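Local coordinates for probable flavin reductase (Sinorhizobium meliloti, PDB 3RH7), which binds flavin mononucleotide and probably acts as an NADPH-dependent flavin reductase, at residues L62-K68 and G139-I145; L190-G194 and A257-A261. The contacts are given in a common frame with arbitrary orientation. Numbering follows the deposited sequence.

Contact 1: L62-K68 and G139-I145. With FMN (flavin mononucleotide), chain G.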
ATOM      1  N   LEU A  62      12.765  14.317   0.979  1.00 60.80           N
ATOM      2  CA  LEU A  62      12.470  12.894   1.027  1.00 59.43           C
ATOM      3  C   LEU A  62      13.146  12.266   2.268  1.00 66.11           C
ATOM      4  O   LEU A  62      14.121  12.818   2.798  1.00 66.73           O
ATOM      5  CB  LEU A  62      13.050  12.396  -0.284  1.00 58.71           C
ATOM      6  CG  LEU A  62      12.979  11.008  -0.691  1.00 61.20           C
ATOM      7  CD1 LEU A  62      12.740  10.963  -2.191  1.00 59.41           C
ATOM      8  CD2 LEU A  62      14.287  10.320  -0.322  1.00 64.97           C
ATOM      9  N   LEU A  63      12.614  11.121   2.733  1.00 61.58           N
ATOM     10  CA  LEU A  63      13.052  10.445   3.963  1.00 60.49           C
ATOM     11  C   LEU A  63      13.148   8.936   3.781  1.00 64.07           C
ATOM     12  O   LEU A  63      12.333   8.354   3.069  1.00 64.16           O
ATOM     13  CB  LEU A  63      11.962  10.752   4.999  1.00 59.39           C
ATOM     14  CG  LEU A  63      12.154  10.421   6.440  1.00 62.30           C
ATOM     15  CD1 LEU A  63      11.594  11.516   7.266  1.00 62.29           C
ATOM     16  CD2 LEU A  63      11.444   9.147   6.798  1.00 62.91           C
ATOM     17  N   VAL A  64      14.090   8.296   4.478  1.00 59.41           N
ATOM     18  CA  VAL A  64      14.238   6.836   4.454  1.00 58.09           C
ATOM     19  C   VAL A  64      14.986   6.435   5.726  1.00 64.13           C
ATOM     20  O   VAL A  64      15.810   7.215   6.220  1.00 64.83           O
ATOM     21  CB  VAL A  64      14.864   6.266   3.147  1.00 60.56           C
ATOM     22  CG1 VAL A  64      16.372   6.451   3.085  1.00 60.68           C
ATOM     23  CG2 VAL A  64      14.483   4.809   2.939  1.00 60.08           C
ATOM     24  N   CYS A  65      14.661   5.264   6.293  1.00 62.02           N
ATOM     25  CA  CYS A  65      15.312   4.870   7.543  1.00 64.55           C
ATOM     26  C   CYS A  65      16.207   3.655   7.349  1.00 68.60           C
ATOM     27  O   CYS A  65      15.800   2.677   6.712  1.00 68.36           O
ATOM     28  CB  CYS A  65      14.282   4.634   8.645  1.00 65.59           C
ATOM     29  SG  CYS A  65      13.064   5.968   8.806  1.00 69.02           S
ATOM     30  N   LEU A  66      17.430   3.731   7.906  1.00 63.68           N
ATOM     31  CA  LEU A  66      18.437   2.677   7.812  1.00 62.55           C
ATOM     32  C   LEU A  66      18.794   2.155   9.178  1.00 66.84           C
ATOM     33  O   LEU A  66      19.112   2.954  10.064  1.00 67.87           O
ATOM     34  CB  LEU A  66      19.690   3.210   7.111  1.00 62.98           C
ATOM     35  CG  LEU A  66      20.926   2.323   7.132  1.00 68.02           C
ATOM     36  CD1 LEU A  66      20.748   1.130   6.224  1.00 67.90           C
ATOM     37  CD2 LEU A  66      22.152   3.104   6.742  1.00 70.82           C
ATOM     38  N   ALA A  67      18.777   0.817   9.342  1.00 63.32           N
ATOM     39  CA  ALA A  67      19.112   0.144  10.610  1.00 64.74           C
ATOM     40  C   ALA A  67      20.583   0.337  10.969  1.00 72.01           C
ATOM     41  O   ALA A  67      21.452   0.266  10.103  1.00 72.21           O
ATOM     42  CB  ALA A  67      18.796  -1.338  10.522  1.00 65.23           C
ATOM     43  N   LYS A  68      20.866   0.582  12.246  1.00 71.42           N
ATOM     44  CA  LYS A  68      22.245   0.756  12.712  1.00 73.46           C
ATOM     45  C   LYS A  68      23.023  -0.573  12.568  1.00 81.31           C
ATOM     46  O   LYS A  68      24.240  -0.568  12.374  1.00 82.28           O
ATOM     47  CB  LYS A  68      22.257   1.274  14.156  1.00 75.78           C
ATOM     48  CG  LYS A  68      21.937   2.770  14.251  1.00 83.44           C
ATOM     49  CD  LYS A  68      21.764   3.211  15.683  1.00 87.94           C
ATOM     50  CE  LYS A  68      21.742   4.708  15.816  1.00 91.11           C
ATOM     51  NZ  LYS A  68      21.261   5.141  17.164  1.00 84.67           N
ATOM     52  N   GLY A 139      16.788   5.701  17.573  1.00 74.05           N
ATOM     53  CA  GLY A 139      16.718   4.340  18.082  1.00 74.45           C
ATOM     54  C   GLY A 139      17.682   3.377  17.418  1.00 79.08           C
ATOM     55  O   GLY A 139      18.880   3.675  17.301  1.00 80.35           O
ATOM     56  N   ASP A 140      17.157   2.213  16.972  1.00 72.70           N
ATOM     57  CA  ASP A 140      17.951   1.172  16.333  1.00 71.60           C
ATOM     58  C   ASP A 140      18.199   1.495  14.846  1.00 74.44           C
ATOM     59  O   ASP A 140      18.876   0.728  14.134  1.00 75.12           O
ATOM     60  CB  ASP A 140      17.287  -0.207  16.510  1.00 72.87           C
ATOM     61  CG  ASP A 140      15.790  -0.302  16.257  1.00 81.17           C
ATOM     62  OD1 ASP A 140      15.332   0.187  15.208  1.00 79.02           O
ATOM     63  OD2 ASP A 140      15.097  -0.955  17.060  1.00 89.26           O
ATOM     64  N   HIS A 141      17.670   2.644  14.399  1.00 68.81           N
ATOM     65  CA  HIS A 141      17.777   3.141  13.032  1.00 67.98           C
ATOM     66  C   HIS A 141      18.277   4.593  12.995  1.00 72.89           C
ATOM     67  O   HIS A 141      18.419   5.238  14.038  1.00 74.36           O
ATOM     68  CB  HIS A 141      16.392   3.075  12.334  1.00 66.49           C
ATOM     69  CG  HIS A 141      15.993   1.727  11.810  1.00 68.52           C
ATOM     70  ND1 HIS A 141      15.901   0.618  12.640  1.00 70.21           N
ATOM     71  CD2 HIS A 141      15.554   1.383  10.579  1.00 68.85           C
ATOM     72  CE1 HIS A 141      15.482  -0.376  11.874  1.00 68.77           C
ATOM     73  NE2 HIS A 141      15.255   0.032  10.630  1.00 68.26           N
ATOM     74  N   VAL A 142      18.534   5.095  11.773  1.00 66.83           N
ATOM     75  CA  VAL A 142      18.892   6.482  11.494  1.00 65.61           C
ATOM     76  C   VAL A 142      17.961   6.963  10.392  1.00 66.26           C
ATOM     77  O   VAL A 142      17.617   6.189   9.482  1.00 64.62           O
ATOM     78  CB  VAL A 142      20.387   6.763  11.174  1.00 70.00           C
ATOM     79  CG1 VAL A 142      21.281   6.451  12.371  1.00 70.60           C
ATOM     80  CG2 VAL A 142      20.859   6.030   9.915  1.00 69.42           C
ATOM     81  N   ILE A 143      17.518   8.215  10.499  1.00 61.05           N
ATOM     82  CA  ILE A 143      16.621   8.822   9.518  1.00 59.37           C
ATOM     83  C   ILE A 143      17.493   9.583   8.513  1.00 66.24           C
ATOM     84  O   ILE A 143      18.174  10.536   8.893  1.00 67.41           O
ATOM     85  CB  ILE A 143      15.538   9.725  10.194  1.00 60.67           C
ATOM     86  CG1 ILE A 143      14.680   8.932  11.202  1.00 59.56           C
ATOM     87  CG2 ILE A 143      14.674  10.432   9.155  1.00 58.60           C
ATOM     88  CD1 ILE A 143      13.949   9.748  12.157  1.00 54.76           C
ATOM     89  N   ILE A 144      17.507   9.135   7.256  1.00 62.78           N
ATOM     90  CA  ILE A 144      18.272   9.808   6.222  1.00 64.14           C
ATOM     91  C   ILE A 144      17.321  10.748   5.448  1.00 68.83           C
ATOM     92  O   ILE A 144      16.274  10.313   4.932  1.00 66.60           O
ATOM     93  CB  ILE A 144      19.003   8.802   5.310  1.00 67.57           C
ATOM     94  CG1 ILE A 144      20.000   7.973   6.126  1.00 69.73           C
ATOM     95  CG2 ILE A 144      19.711   9.521   4.161  1.00 67.20           C
ATOM     96  CD1 ILE A 144      20.379   6.602   5.500  1.00 76.91           C
ATOM     97  N   ILE A 145      17.681  12.044   5.408  1.00 66.32           N
ATOM     98  CA  ILE A 145      16.910  13.063   4.706  1.00 65.85           C
ATOM     99  C   ILE A 145      17.689  13.481   3.461  1.00 72.44           C
ATOM    100  O   ILE A 145      18.868  13.845   3.571  1.00 76.00           O
ATOM    101  CB  ILE A 145      16.551  14.258   5.611  1.00 68.80           C
ATOM    102  CG1 ILE A 145      15.650  13.780   6.769  1.00 68.93           C
ATOM    103  CG2 ILE A 145      15.874  15.365   4.785  1.00 68.45           C
ATOM    104  CD1 ILE A 145      15.353  14.771   7.793  1.00 79.69           C
TER
HETATM  105  N1  FMN G 321      16.227  -2.328   6.324  1.00113.31           N
HETATM  106  C2  FMN G 321      16.455  -1.056   6.825  1.00113.66           C
HETATM  107  O2  FMN G 321      17.537  -0.797   7.382  1.00114.74           O
HETATM  108  N3  FMN G 321      15.489  -0.075   6.624  1.00112.49           N
HETATM  109  C4  FMN G 321      14.233  -0.245   6.012  1.00111.42           C
HETATM  110  O4  FMN G 321      13.393   0.643   5.834  1.00111.17           O
HETATM  111  C4A FMN G 321      13.966  -1.672   5.527  1.00110.97           C
HETATM  112  N5  FMN G 321      12.818  -1.948   4.930  1.00110.16           N
HETATM  113  C5A FMN G 321      12.622  -3.241   4.385  1.00110.22           C
HETATM  114  C6  FMN G 321      11.364  -3.462   3.725  1.00109.63           C
HETATM  115  C7  FMN G 321      11.058  -4.697   3.085  1.00109.83           C
HETATM  116  C7M FMN G 321       9.739  -4.883   2.393  1.00110.02           C
HETATM  117  C8  FMN G 321      12.030  -5.725   3.133  1.00111.03           C
HETATM  118  C8M FMN G 321      11.746  -7.020   2.487  1.00112.48           C
HETATM  119  C9  FMN G 321      13.294  -5.542   3.809  1.00111.81           C
HETATM  120  C9A FMN G 321      13.640  -4.308   4.470  1.00111.28           C
HETATM  121  N10 FMN G 321      14.906  -4.042   5.150  1.00112.26           N
HETATM  122  C10 FMN G 321      15.108  -2.722   5.693  1.00112.33           C
HETATM  123  C1' FMN G 321      15.968  -5.118   5.253  1.00113.68           C
HETATM  124  C2' FMN G 321      17.286  -4.735   4.447  1.00114.72           C
HETATM  125  O2' FMN G 321      17.141  -4.537   3.038  1.00113.64           O
HETATM  126  C3' FMN G 321      18.601  -5.546   4.607  1.00116.92           C
HETATM  127  O3' FMN G 321      18.434  -6.873   5.136  1.00118.82           O
HETATM  128  C4' FMN G 321      19.807  -4.746   5.197  1.00118.61           C
HETATM  129  O4' FMN G 321      19.499  -3.680   6.167  1.00119.25           O
HETATM  130  C5' FMN G 321      20.643  -4.228   4.049  1.00119.20           C
HETATM  131  O5' FMN G 321      21.641  -5.223   3.906  1.00120.25           O
HETATM  132  P   FMN G 321      23.124  -4.909   4.544  1.00121.25           P
HETATM  133  O1P FMN G 321      23.200  -3.353   4.196  1.00122.25           O
HETATM  134  O2P FMN G 321      24.187  -5.799   3.800  1.00124.55           O
HETATM  135  O3P FMN G 321      23.227  -5.348   6.027  1.00122.73           O

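Contact 2: L190-G194 and A257-A261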
ATOM      1  N   LEU A 190      -2.567 -18.557   5.739  1.00 50.48           N
ATOM      2  CA  LEU A 190      -3.174 -18.118   6.991  1.00 49.21           C
ATOM      3  C   LEU A 190      -2.143 -18.118   8.108  1.00 54.95           C
ATOM      4  O   LEU A 190      -1.672 -19.187   8.513  1.00 58.41           O
ATOM      5  CB  LEU A 190      -4.362 -19.039   7.321  1.00 49.32           C
ATOM      6  CG  LEU A 190      -5.200 -18.721   8.548  1.00 53.45           C
ATOM      7  CD1 LEU A 190      -6.079 -17.502   8.335  1.00 51.57           C
ATOM      8  CD2 LEU A 190      -6.077 -19.872   8.884  1.00 56.94           C
ATOM      9  N   GLU A 191      -1.801 -16.923   8.603  1.00 48.61           N
ATOM     10  CA  GLU A 191      -0.790 -16.760   9.634  1.00 50.56           C
ATOM     11  C   GLU A 191      -1.360 -16.556  11.053  1.00 58.33           C
ATOM     12  O   GLU A 191      -2.322 -15.806  11.220  1.00 58.77           O
ATOM     13  CB  GLU A 191       0.120 -15.580   9.287  1.00 51.14           C
ATOM     14  CG  GLU A 191       1.109 -15.871   8.177  1.00 61.51           C
ATOM     15  CD  GLU A 191       2.037 -14.731   7.806  1.00 93.79           C
ATOM     16  OE1 GLU A 191       2.356 -13.906   8.695  1.00108.87           O
ATOM     17  OE2 GLU A 191       2.481 -14.692   6.633  1.00 85.60           O
ATOM     18  N   GLN A 192      -0.758 -17.218  12.066  1.00 57.04           N
ATOM     19  CA  GLN A 192      -1.139 -17.017  13.450  1.00 59.37           C
ATOM     20  C   GLN A 192      -0.130 -16.053  14.027  1.00 71.99           C
ATOM     21  O   GLN A 192      -0.411 -14.827  14.051  1.00 75.11           O
ATOM     22  CB  GLN A 192      -1.249 -18.295  14.264  1.00 61.13           C
ATOM     23  CG  GLN A 192      -2.054 -18.017  15.512  1.00 66.83           C
ATOM     24  CD  GLN A 192      -2.673 -19.238  16.095  1.00 79.16           C
ATOM     25  OE1 GLN A 192      -1.994 -20.246  16.374  1.00 70.48           O
ATOM     26  NE2 GLN A 192      -3.964 -19.127  16.373  1.00 68.13           N
ATOM     27  N   GLN A 193       1.063 -16.555  14.428  1.00 67.81           N
ATOM     28  CA  GLN A 193       2.049 -15.581  14.830  1.00 68.00           C
ATOM     29  C   GLN A 193       2.869 -15.367  13.600  1.00 76.41           C
ATOM     30  O   GLN A 193       2.513 -14.522  12.732  1.00 78.87           O
ATOM     31  CB  GLN A 193       2.834 -15.990  16.058  1.00 71.24           C
ATOM     32  CG  GLN A 193       2.034 -15.812  17.360  1.00 95.67           C
ATOM     33  CD  GLN A 193       1.298 -14.490  17.472  1.00113.74           C
ATOM     34  OE1 GLN A 193       0.063 -14.469  17.522  1.00108.93           O
ATOM     35  NE2 GLN A 193       2.035 -13.368  17.515  1.00101.46           N
ATOM     36  N   GLY A 194       3.869 -16.210  13.448  1.00 71.54           N
ATOM     37  CA  GLY A 194       4.674 -16.210  12.245  1.00 70.31           C
ATOM     38  C   GLY A 194       4.500 -17.563  11.649  1.00 73.96           C
ATOM     39  O   GLY A 194       5.341 -17.983  10.854  1.00 75.26           O
ATOM     40  N   ALA A 257      -5.169 -15.275  11.277  1.00 58.08           N
ATOM     41  CA  ALA A 257      -6.008 -15.969  12.235  1.00 59.12           C
ATOM     42  C   ALA A 257      -5.827 -15.385  13.630  1.00 63.16           C
ATOM     43  O   ALA A 257      -4.723 -14.936  13.994  1.00 62.61           O
ATOM     44  CB  ALA A 257      -5.695 -17.448  12.242  1.00 60.99           C
ATOM     45  N   SER A 258      -6.924 -15.405  14.415  1.00 59.59           N
ATOM     46  CA  SER A 258      -6.921 -14.943  15.795  1.00 60.10           C
ATOM     47  C   SER A 258      -6.121 -15.945  16.645  1.00 67.52           C
ATOM     48  O   SER A 258      -5.721 -17.001  16.139  1.00 66.76           O
ATOM     49  CB  SER A 258      -8.351 -14.776  16.291  1.00 63.05           C
ATOM     50  OG  SER A 258      -9.069 -15.990  16.188  1.00 72.86           O
ATOM     51  N   ASP A 259      -5.840 -15.611  17.909  1.00 66.73           N
ATOM     52  CA  ASP A 259      -5.054 -16.519  18.740  1.00 67.32           C
ATOM     53  C   ASP A 259      -5.886 -17.727  19.183  1.00 71.29           C
ATOM     54  O   ASP A 259      -7.127 -17.656  19.218  1.00 69.30           O
ATOM     55  CB  ASP A 259      -4.462 -15.781  19.935  1.00 69.60           C
ATOM     56  CG  ASP A 259      -3.417 -14.755  19.561  1.00 86.99           C
ATOM     57  OD1 ASP A 259      -2.748 -14.933  18.505  1.00 87.90           O
ATOM     58  OD2 ASP A 259      -3.237 -13.797  20.333  1.00 99.73           O
ATOM     59  N   GLY A 260      -5.184 -18.836  19.429  1.00 69.48           N
ATOM     60  CA  GLY A 260      -5.780 -20.088  19.870  1.00 70.92           C
ATOM     61  C   GLY A 260      -5.447 -21.308  19.038  1.00 74.78           C
ATOM     62  O   GLY A 260      -4.976 -21.203  17.903  1.00 74.28           O
ATOM     63  N   ALA A 261      -5.724 -22.480  19.595  1.00 71.58           N
ATOM     64  CA  ALA A 261      -5.502 -23.739  18.904  1.00 72.06           C
ATOM     65  C   ALA A 261      -6.620 -24.000  17.904  1.00 76.14           C
ATOM     66  O   ALA A 261      -7.800 -23.933  18.282  1.00 76.72           O
ATOM     67  CB  ALA A 261      -5.413 -24.879  19.900  1.00 75.15           C
TER

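Contact 1: L62-K68 and G139-I145
On the face carrying V64, L66, V142 and I144, L66 CB lies 3.8 Å from I144 CD1 and 4.1 Å from V142 CG2, while V64 CG1 meets I144 CB at 4.2 Å. Beta-branched valine and isoleucine, with leucine, suit this buried face, which is closed by Y73 and M76 of helix 73-78 and by F82 and I84 of strand 81-86. The other face holds L63, C65, A67, H141, I143 and I145. There L63 CG touches I143 CG2 at 3.7 Å, and the second subunit packs on top, its own L63 against L63 and its I145 against I143. The segments lie on neighbouring antiparallel strands of the FMN-binding split barrel. V64-I144 and L66-V142 are hydrogen-bonded pairs: V64 N to I144 O is 3.0 Å, L66 N to V142 O 2.9 Å, I144 N to V64 O and V142 N to L66 O each 2.8 Å. On its other edge, strand 61-67 binds the flavin, FMN N3 donating to C65 O and A67 N to FMN O2, both 2.8 Å. Small A67 lets the H141 ring lie flat against the backbone, with A67 CA 3.6 Å from the ring centroid in a CH-pi contact. H141 ND1 donates to D140 OD1 (2.7 Å), and NE2 bonds N298. At the exposed end, K68 N bonds D140 O (2.7 Å), and its long, extended side chain brings NZ 2.8 Å from G139 O.

Contact 2: L190-G194 and A257-A261
Three hydrogen bonds hold these segments together, and two of them come from one side chain. The backbone bond runs from A257 N to E191 O (2.9 Å) and is nearly straight, continuing the pairing of two parallel strands to the point where both give way to loop. Beyond it, the extended side chain of Q192 reaches across, and its NE2 donates to S258 O and to G260 O, each at 2.8 Å. Glutamine suits this place because a single amide nitrogen offers two hydrogens, enough to tie together two carbonyls of the turning loop. G260 has backbone angles at which a side chain would clash with the preceding carbonyl, so glycine fits the turn. The apolar part is small: L190 CD1 lies 3.9 Å from A257 CB, and the short alanine, pointing toward the opposite segment, accepts the leucine closely. Outside this pair, S258 OG bonds the backbone N of N231. The contact lies at the surface, at the C-terminal ends of the central strands 184-191 and 249-257 of a mixed four-stranded sheet, where F267 of strand 266-268 packs on L190, Q192 and A257, and L230, in the loop between helix 216-228 and strand 232-242, touches Q192, A257 and S258.

The two contacts come in series along the chain, contact 1 closing before contact 2 opens, and they belong to different sheets. Their centres are about 31 Å apart and their nearest atoms about 18 Å, so they do not touch. Contact 1 joins strands 61-67 and 141-153 of the antiparallel split-barrel sheet, which binds FMN and meets the second subunit. Contact 2 closes the ends of strands 184-191 and 249-257 in the separate mixed sheet. Helix 169-181 comes between the two sheets in sequence. The chain thus combines a flavin-binding, dimer-forming part with a second part whose contact 2 lies away from the FMN-binding residues.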